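Local coordinates for protein alpha,alpha-trehalose-phosphate synthase (UDP-forming) (Burkholderia multivorans, PDB 5UOF) that belongs to glycosyltransferase family 20 and has the GT-B fold, with two Rossmann-like domains facing each other across a cleft, at residues Thr25-Gly30 / Pro239-Gln244; Gly160-Ile165 / Ser451-Thr456. All coordinates share one frame; numbering follows the deposited sequence.

Interaction 1 of 2, residues Thr25-Gly30 / Pro239-Gln244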
ATOM      1  N   THR A  25      -8.737  -0.312  36.242  1.00 45.85           N
ATOM      2  CA  THR A  25      -8.094  -1.549  35.812  1.00 40.58           C
ATOM      3  C   THR A  25      -8.946  -2.774  36.135  1.00 40.12           C
ATOM      4  O   THR A  25      -8.432  -3.901  36.126  1.00 41.03           O
ATOM      5  CB  THR A  25      -6.710  -1.707  36.450  1.00 38.73           C
ATOM      6  OG1 THR A  25      -6.851  -1.795  37.871  1.00 39.92           O
ATOM      7  CG2 THR A  25      -5.811  -0.532  36.087  1.00 42.05           C
ATOM      8  N   ARG A  26     -10.228  -2.582  36.440  1.00 37.67           N
ATOM      9  CA  ARG A  26     -11.139  -3.709  36.523  1.00 37.45           C
ATOM     10  C   ARG A  26     -11.188  -4.424  35.174  1.00 35.37           C
ATOM     11  O   ARG A  26     -10.918  -3.815  34.133  1.00 37.02           O
ATOM     12  CB  ARG A  26     -12.530  -3.234  36.937  1.00 44.67           C
ATOM     13  CG  ARG A  26     -12.611  -2.836  38.397  1.00 50.13           C
ATOM     14  CD  ARG A  26     -13.968  -2.269  38.752  1.00 52.77           C
ATOM     15  NE  ARG A  26     -14.184  -0.957  38.153  1.00 57.21           N
ATOM     16  CZ  ARG A  26     -15.181  -0.143  38.485  1.00 65.25           C
ATOM     17  NH1 ARG A  26     -16.056  -0.503  39.418  1.00 65.02           N
ATOM     18  NH2 ARG A  26     -15.301   1.033  37.886  1.00 68.95           N
ATOM     19  N   PRO A  27     -11.512  -5.722  35.162  1.00 34.31           N
ATOM     20  CA  PRO A  27     -11.446  -6.478  33.898  1.00 30.75           C
ATOM     21  C   PRO A  27     -12.353  -5.938  32.797  1.00 34.55           C
ATOM     22  O   PRO A  27     -12.045  -6.125  31.612  1.00 37.02           O
ATOM     23  CB  PRO A  27     -11.850  -7.901  34.321  1.00 32.84           C
ATOM     24  CG  PRO A  27     -12.538  -7.737  35.638  1.00 43.27           C
ATOM     25  CD  PRO A  27     -11.852  -6.590  36.301  1.00 37.91           C
ATOM     26  N   SER A  28     -13.460  -5.274  33.143  1.00 37.61           N
ATOM     27  CA  SER A  28     -14.329  -4.706  32.114  1.00 44.76           C
ATOM     28  C   SER A  28     -13.726  -3.466  31.466  1.00 43.96           C
ATOM     29  O   SER A  28     -14.125  -3.109  30.353  1.00 40.11           O
ATOM     30  CB  SER A  28     -15.701  -4.361  32.702  1.00 49.04           C
ATOM     31  OG  SER A  28     -15.581  -3.539  33.851  1.00 49.58           O
ATOM     32  N   ALA A  29     -12.764  -2.823  32.126  1.00 40.45           N
ATOM     33  CA  ALA A  29     -12.238  -1.544  31.676  1.00 43.24           C
ATOM     34  C   ALA A  29     -11.466  -1.691  30.366  1.00 40.89           C
ATOM     35  O   ALA A  29     -11.210  -2.794  29.870  1.00 34.48           O
ATOM     36  CB  ALA A  29     -11.340  -0.932  32.750  1.00 45.51           C
ATOM     37  N   GLY A  30     -11.093  -0.539  29.797  1.00 41.38           N
ATOM     38  CA  GLY A  30     -10.272  -0.490  28.610  1.00 39.33           C
ATOM     39  C   GLY A  30      -9.007   0.312  28.878  1.00 39.67           C
ATOM     40  O   GLY A  30      -8.858   0.958  29.920  1.00 42.94           O
ATOM     41  N   PRO A 239     -14.072 -11.073  28.019  1.00 17.18           N
ATOM     42  CA  PRO A 239     -15.443 -11.061  27.491  1.00 18.24           C
ATOM     43  C   PRO A 239     -16.507 -11.262  28.552  1.00 14.54           C
ATOM     44  O   PRO A 239     -17.575 -10.646  28.453  1.00 15.80           O
ATOM     45  CB  PRO A 239     -15.435 -12.199  26.454  1.00 20.19           C
ATOM     46  CG  PRO A 239     -14.283 -13.067  26.840  1.00 18.55           C
ATOM     47  CD  PRO A 239     -13.259 -12.162  27.457  1.00 19.02           C
ATOM     48  N   ASP A 240     -16.249 -12.093  29.570  1.00 16.31           N
ATOM     49  CA  ASP A 240     -17.250 -12.286  30.616  1.00 21.41           C
ATOM     50  C   ASP A 240     -17.447 -11.008  31.426  1.00 17.09           C
ATOM     51  O   ASP A 240     -18.573 -10.679  31.818  1.00 17.99           O
ATOM     52  CB  ASP A 240     -16.854 -13.455  31.519  1.00 26.24           C
ATOM     53  CG  ASP A 240     -16.762 -14.783  30.763  1.00 36.10           C
ATOM     54  OD1 ASP A 240     -17.321 -14.893  29.650  1.00 29.30           O
ATOM     55  OD2 ASP A 240     -16.136 -15.726  31.296  1.00 43.27           O
ATOM     56  N   ALA A 241     -16.367 -10.257  31.654  1.00 15.51           N
ATOM     57  CA  ALA A 241     -16.477  -8.994  32.378  1.00 18.59           C
ATOM     58  C   ALA A 241     -17.258  -7.960  31.579  1.00 18.58           C
ATOM     59  O   ALA A 241     -18.053  -7.202  32.149  1.00 17.75           O
ATOM     60  CB  ALA A 241     -15.083  -8.466  32.724  1.00 17.81           C
ATOM     61  N   ILE A 242     -17.045  -7.910  30.258  1.00 14.49           N
ATOM     62  CA  ILE A 242     -17.804  -6.994  29.414  1.00 13.25           C
ATOM     63  C   ILE A 242     -19.286  -7.340  29.444  1.00 13.96           C
ATOM     64  O   ILE A 242     -20.144  -6.457  29.567  1.00 14.27           O
ATOM     65  CB  ILE A 242     -17.229  -7.006  27.985  1.00 12.38           C
ATOM     66  CG1 ILE A 242     -15.861  -6.307  27.989  1.00 16.98           C
ATOM     67  CG2 ILE A 242     -18.190  -6.350  27.003  1.00 14.08           C
ATOM     68  CD1 ILE A 242     -15.051  -6.488  26.719  1.00 15.78           C
ATOM     69  N   ALA A 243     -19.616  -8.629  29.338  1.00 15.58           N
ATOM     70  CA  ALA A 243     -21.024  -9.017  29.318  1.00 20.21           C
ATOM     71  C   ALA A 243     -21.709  -8.634  30.622  1.00 14.45           C
ATOM     72  O   ALA A 243     -22.842  -8.134  30.618  1.00 14.49           O
ATOM     73  CB  ALA A 243     -21.158 -10.517  29.063  1.00 17.71           C
ATOM     74  N   GLN A 244     -21.032  -8.860  31.745  1.00 15.23           N
ATOM     75  CA  GLN A 244     -21.595  -8.498  33.043  0.51 19.16           C
ATOM     76  C   GLN A 244     -21.809  -6.994  33.143  1.00 19.91           C
ATOM     77  O   GLN A 244     -22.844  -6.532  33.644  1.00 20.14           O
ATOM     78  CB  GLN A 244     -20.675  -8.986  34.165  0.51 22.18           C
ATOM     79  CG  GLN A 244     -21.117  -8.572  35.558  0.51 18.11           C
ATOM     80  CD  GLN A 244     -20.095  -8.921  36.641  0.51 23.54           C
ATOM     81  OE1 GLN A 244     -18.891  -8.736  36.461  0.51 26.94           O
ATOM     82  NE2 GLN A 244     -20.578  -9.427  37.768  0.51 22.99           N
TER
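Ser-28 and Ala-241 bring their CA atoms to 4.8 Å where a type I beta turn, Arg-26 to Ala-29, meets the first turn of helix 239-248. Ala-29 N closes the turn by a hydrogen bond to Arg-26 O (2.9 Å), which leaves Pro-27 and Ser-28 at its corners. The methyl of Ala-241 points at these corners. Its CB lies 3.6 Å from Pro-27 CB, and the proline CG is also within touch. The same methyl packs against the backbone N of Ser-28. In return, Ser-28 CB rests 3.7 Å from Ala-241 O. Ile-242 CG1 comes more loosely to Ser-28 O, at 4.3 Å. No hydrogen bond crosses the contact, but Ser-28 O accepts one from Arg-352 NE. The turn belongs to the loop between strand 12-16 and helix 32-43 of the N-terminal domain. Helix 239-248 lies against the C-terminal domain, with Ile-242 on helices 352-361 and 376-384 and Pro-239 on helices 376-384 and 431-447.

Interaction 2 of 2, residues Gly160-Ile165 / Ser451-Thr456; sequences GFFLHI and SVWRDT. With EDO (1,2-ethanediol), chain Q.
Phe-162 and Trp-453 form an edge-to-face aromatic pair. The five-membered ring of the indole presents its NE1 corner to one face of the phenyl ring. The planes stand at 78° and the centroids are 4.5 Å apart. NE1 sits 3.3 Å above the phenyl plane, over its centre, so all six carbons are at much the same distance. Its N-H is directed into the pi cloud. Both side chains run out with CG anti to the backbone N (chi1 -173° in Phe-162, 176° in Trp-453), and together they bridge the 10.1 Å between their CA atoms.

A looser van der Waals touch joins His-164 CE1 to Trp-453 CZ2, at 4.2 Å. The imidazole also lies against Phe-162, whose CD2 is over one of its faces. His-164 NE2 is hydrogen-bonded to His-139 ND1.

Strand 159-162 runs parallel between strands 135-139 and 191-194 in the sheet of the N-terminal domain. Helix 450-472 is the last helix of the chain, and it returns from the C-terminal domain to cover this one, as is usual in the GT-B fold. Trp-453 is thereby buried among Leu-32, Val-36, Trp-137 and Ile-235.

The polar contacts lie on other sides of the helix. Arg-454 reaches Gly-35 O through NH1 and Tyr-238 OH through NH2. Its NE makes a long salt bridge to Asp-455 OD1 (3.9 Å). That carboxylate oxygen also accepts a hydrogen bond from O1 of a 1,2-ethanediol (2.7 Å), probably from the crystallisation liquor; this molecule is also hydrogen-bonded to Glu-42 OE1.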
ATOM      1  N   GLY A 160      11.493  -5.604  25.254  1.00 16.33           N
ATOM      2  CA  GLY A 160      10.510  -6.045  24.284  1.00 15.50           C
ATOM      3  C   GLY A 160       9.743  -4.870  23.712  1.00 14.74           C
ATOM      4  O   GLY A 160       9.567  -3.841  24.367  1.00 18.22           O
ATOM      5  N   PHE A 161       9.274  -5.040  22.478  1.00 13.97           N
ATOM      6  CA  PHE A 161       8.461  -4.043  21.797  1.00 13.29           C
ATOM      7  C   PHE A 161       7.157  -4.705  21.402  1.00 16.32           C
ATOM      8  O   PHE A 161       7.156  -5.859  20.971  1.00 16.62           O
ATOM      9  CB  PHE A 161       9.179  -3.508  20.529  1.00 14.27           C
ATOM     10  CG  PHE A 161       8.421  -2.421  19.798  1.00 17.28           C
ATOM     11  CD1 PHE A 161       8.257  -1.160  20.367  1.00 15.72           C
ATOM     12  CD2 PHE A 161       7.911  -2.645  18.520  1.00 14.37           C
ATOM     13  CE1 PHE A 161       7.572  -0.155  19.690  1.00 12.67           C
ATOM     14  CE2 PHE A 161       7.225  -1.640  17.838  1.00 12.61           C
ATOM     15  CZ  PHE A 161       7.055  -0.400  18.421  1.00 14.42           C
ATOM     16  N   PHE A 162       6.044  -3.991  21.567  1.00 12.78           N
ATOM     17  CA  PHE A 162       4.780  -4.440  20.990  1.00 12.44           C
ATOM     18  C   PHE A 162       4.199  -3.330  20.132  1.00 12.56           C
ATOM     19  O   PHE A 162       3.964  -2.217  20.616  1.00 14.00           O
ATOM     20  CB  PHE A 162       3.760  -4.877  22.047  1.00 13.00           C
ATOM     21  CG  PHE A 162       2.531  -5.490  21.426  1.00 13.56           C
ATOM     22  CD1 PHE A 162       2.574  -6.794  20.969  1.00 14.46           C
ATOM     23  CD2 PHE A 162       1.374  -4.741  21.210  1.00 12.68           C
ATOM     24  CE1 PHE A 162       1.474  -7.361  20.337  1.00 13.41           C
ATOM     25  CE2 PHE A 162       0.264  -5.311  20.601  1.00 14.23           C
ATOM     26  CZ  PHE A 162       0.315  -6.622  20.160  1.00 14.93           C
ATOM     27  N   LEU A 163       3.966  -3.640  18.859  1.00 11.40           N
ATOM     28  CA  LEU A 163       3.350  -2.715  17.919  1.00 11.10           C
ATOM     29  C   LEU A 163       1.840  -2.923  17.929  1.00 11.99           C
ATOM     30  O   LEU A 163       1.357  -4.015  17.614  1.00 12.93           O
ATOM     31  CB  LEU A 163       3.908  -2.945  16.516  1.00 10.49           C
ATOM     32  CG  LEU A 163       3.487  -1.905  15.479  1.00 10.53           C
ATOM     33  CD1 LEU A 163       4.148  -0.541  15.810  1.00 12.35           C
ATOM     34  CD2 LEU A 163       3.891  -2.396  14.086  1.00 12.68           C
ATOM     35  N   HIS A 164       1.091  -1.880  18.292  1.00 13.50           N
ATOM     36  CA  HIS A 164      -0.360  -2.002  18.365  1.00 12.76           C
ATOM     37  C   HIS A 164      -1.050  -1.782  17.023  1.00 14.06           C
ATOM     38  O   HIS A 164      -2.198  -2.206  16.853  1.00 13.52           O
ATOM     39  CB  HIS A 164      -0.921  -1.019  19.390  1.00 12.22           C
ATOM     40  CG  HIS A 164      -0.493  -1.309  20.794  1.00 13.92           C
ATOM     41  ND1 HIS A 164      -1.386  -1.690  21.774  1.00 16.47           N
ATOM     42  CD2 HIS A 164       0.726  -1.292  21.377  1.00 14.29           C
ATOM     43  CE1 HIS A 164      -0.730  -1.891  22.904  1.00 15.18           C
ATOM     44  NE2 HIS A 164       0.551  -1.644  22.694  1.00 14.79           N
ATOM     45  N   ILE A 165      -0.376  -1.144  16.071  1.00 13.96           N
ATOM     46  CA  ILE A 165      -0.934  -0.859  14.749  1.00 11.59           C
ATOM     47  C   ILE A 165      -0.391  -1.899  13.770  1.00 11.44           C
ATOM     48  O   ILE A 165       0.466  -2.709  14.154  1.00 10.36           O
ATOM     49  CB  ILE A 165      -0.596   0.583  14.326  1.00 10.71           C
ATOM     50  CG1 ILE A 165       0.915   0.768  14.181  1.00 13.16           C
ATOM     51  CG2 ILE A 165      -1.150   1.571  15.352  1.00 12.49           C
ATOM     52  CD1 ILE A 165       1.273   2.072  13.501  1.00 17.88           C
ATOM     53  N   SER A 451      -5.477 -11.574  29.281  1.00 18.60           N
ATOM     54  CA  SER A 451      -4.370 -12.113  30.059  0.67 16.88           C
ATOM     55  C   SER A 451      -3.397 -12.909  29.197  1.00 17.85           C
ATOM     56  O   SER A 451      -2.226 -13.044  29.570  1.00 21.34           O
ATOM     57  CB  SER A 451      -4.891 -12.990  31.203  0.67 19.61           C
ATOM     58  OG  SER A 451      -5.285 -14.263  30.730  0.67 22.93           O
ATOM     59  N   VAL A 452      -3.843 -13.430  28.049  1.00 18.13           N
ATOM     60  CA  VAL A 452      -2.938 -14.176  27.180  1.00 18.63           C
ATOM     61  C   VAL A 452      -1.868 -13.249  26.608  1.00 17.52           C
ATOM     62  O   VAL A 452      -0.679 -13.575  26.622  1.00 16.26           O
ATOM     63  CB  VAL A 452      -3.724 -14.904  26.075  1.00 17.51           C
ATOM     64  CG1 VAL A 452      -2.771 -15.655  25.138  1.00 18.73           C
ATOM     65  CG2 VAL A 452      -4.735 -15.869  26.717  1.00 16.34           C
ATOM     66  N   TRP A 453      -2.273 -12.075  26.117  1.00 15.80           N
ATOM     67  CA  TRP A 453      -1.310 -11.077  25.649  1.00 16.30           C
ATOM     68  C   TRP A 453      -0.289 -10.755  26.727  1.00 19.13           C
ATOM     69  O   TRP A 453       0.927 -10.841  26.511  1.00 17.18           O
ATOM     70  CB  TRP A 453      -2.065  -9.814  25.230  1.00 14.61           C
ATOM     71  CG  TRP A 453      -1.240  -8.631  24.815  1.00 12.85           C
ATOM     72  CD1 TRP A 453      -0.585  -8.457  23.626  1.00 15.54           C
ATOM     73  CD2 TRP A 453      -1.052  -7.418  25.558  1.00 18.29           C
ATOM     74  NE1 TRP A 453       0.029  -7.223  23.601  1.00 15.88           N
ATOM     75  CE2 TRP A 453      -0.266  -6.558  24.762  1.00 15.82           C
ATOM     76  CE3 TRP A 453      -1.477  -6.974  26.816  1.00 17.87           C
ATOM     77  CZ2 TRP A 453       0.115  -5.291  25.187  1.00 17.77           C
ATOM     78  CZ3 TRP A 453      -1.105  -5.714  27.232  1.00 19.65           C
ATOM     79  CH2 TRP A 453      -0.310  -4.887  26.424  1.00 20.06           C
ATOM     80  N   ARG A 454      -0.777 -10.387  27.907  1.00 17.86           N
ATOM     81  CA  ARG A 454       0.109 -10.001  28.991  1.00 19.85           C
ATOM     82  C   ARG A 454       1.034 -11.147  29.386  1.00 22.42           C
ATOM     83  O   ARG A 454       2.261 -10.983  29.461  1.00 19.57           O
ATOM     84  CB  ARG A 454      -0.735  -9.545  30.179  1.00 23.96           C
ATOM     85  CG  ARG A 454       0.041  -9.466  31.460  1.00 22.23           C
ATOM     86  CD  ARG A 454      -0.805  -8.877  32.578  1.00 28.61           C
ATOM     87  NE  ARG A 454      -1.852  -9.777  33.040  1.00 36.49           N
ATOM     88  CZ  ARG A 454      -3.150  -9.590  32.825  1.00 35.43           C
ATOM     89  NH1 ARG A 454      -3.578  -8.533  32.142  1.00 29.73           N
ATOM     90  NH2 ARG A 454      -4.023 -10.465  33.295  1.00 39.60           N
ATOM     91  N   ASP A 455       0.459 -12.323  29.637  1.00 18.08           N
ATOM     92  CA  ASP A 455       1.226 -13.426  30.208  1.00 23.18           C
ATOM     93  C   ASP A 455       2.241 -13.982  29.220  1.00 21.27           C
ATOM     94  O   ASP A 455       3.373 -14.303  29.610  1.00 22.53           O
ATOM     95  CB  ASP A 455       0.286 -14.537  30.670  1.00 21.18           C
ATOM     96  CG  ASP A 455      -0.481 -14.168  31.923  1.00 24.38           C
ATOM     97  OD1 ASP A 455      -0.038 -13.258  32.660  1.00 27.40           O
ATOM     98  OD2 ASP A 455      -1.529 -14.794  32.166  1.00 28.22           O
ATOM     99  N   THR A 456       1.867 -14.117  27.939  1.00 20.78           N
ATOM    100  CA  THR A 456       2.796 -14.699  26.974  0.78 17.97           C
ATOM    101  C   THR A 456       3.923 -13.729  26.640  1.00 16.55           C
ATOM    102  O   THR A 456       5.074 -14.142  26.467  1.00 17.21           O
ATOM    103  CB  THR A 456       2.049 -15.129  25.709  0.78 18.13           C
ATOM    104  OG1 THR A 456       1.376 -14.006  25.145  0.78 22.01           O
ATOM    105  CG2 THR A 456       1.012 -16.199  26.050  0.78 15.34           C
TER
HETATM  106  C1  EDO Q 515       2.879 -12.421  34.696  1.00 60.44           C
HETATM  107  O1  EDO Q 515       2.468 -13.390  33.724  1.00 53.50           O
HETATM  108  C2  EDO Q 515       2.052 -11.152  34.550  1.00 62.82           C
HETATM  109  O2  EDO Q 515       0.848 -11.219  35.330  1.00 63.28           O

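In the fold
The two interactions do not touch: their centres are about 18 Å apart and their nearest atoms about 8 Å. Each joins a part of the N-terminal domain to a helix more than 200 residues further on, and their segments alternate. Tyr-238 stands between them: Pro-27 of interaction 1 packs on it and Arg-454 of interaction 2 is hydrogen-bonded to its OH. In GT-B enzymes the active site lies in the cleft between the domains. The side chains of Ser-28 and of His-164 each have a bound 1,2-ethanediol, probably from the crystallisation liquor, about 4 Å away. The sodium ion, bound at Arg-360, Ser-362 and Gln-385, is about 11 Å from the Ile-242 side chain.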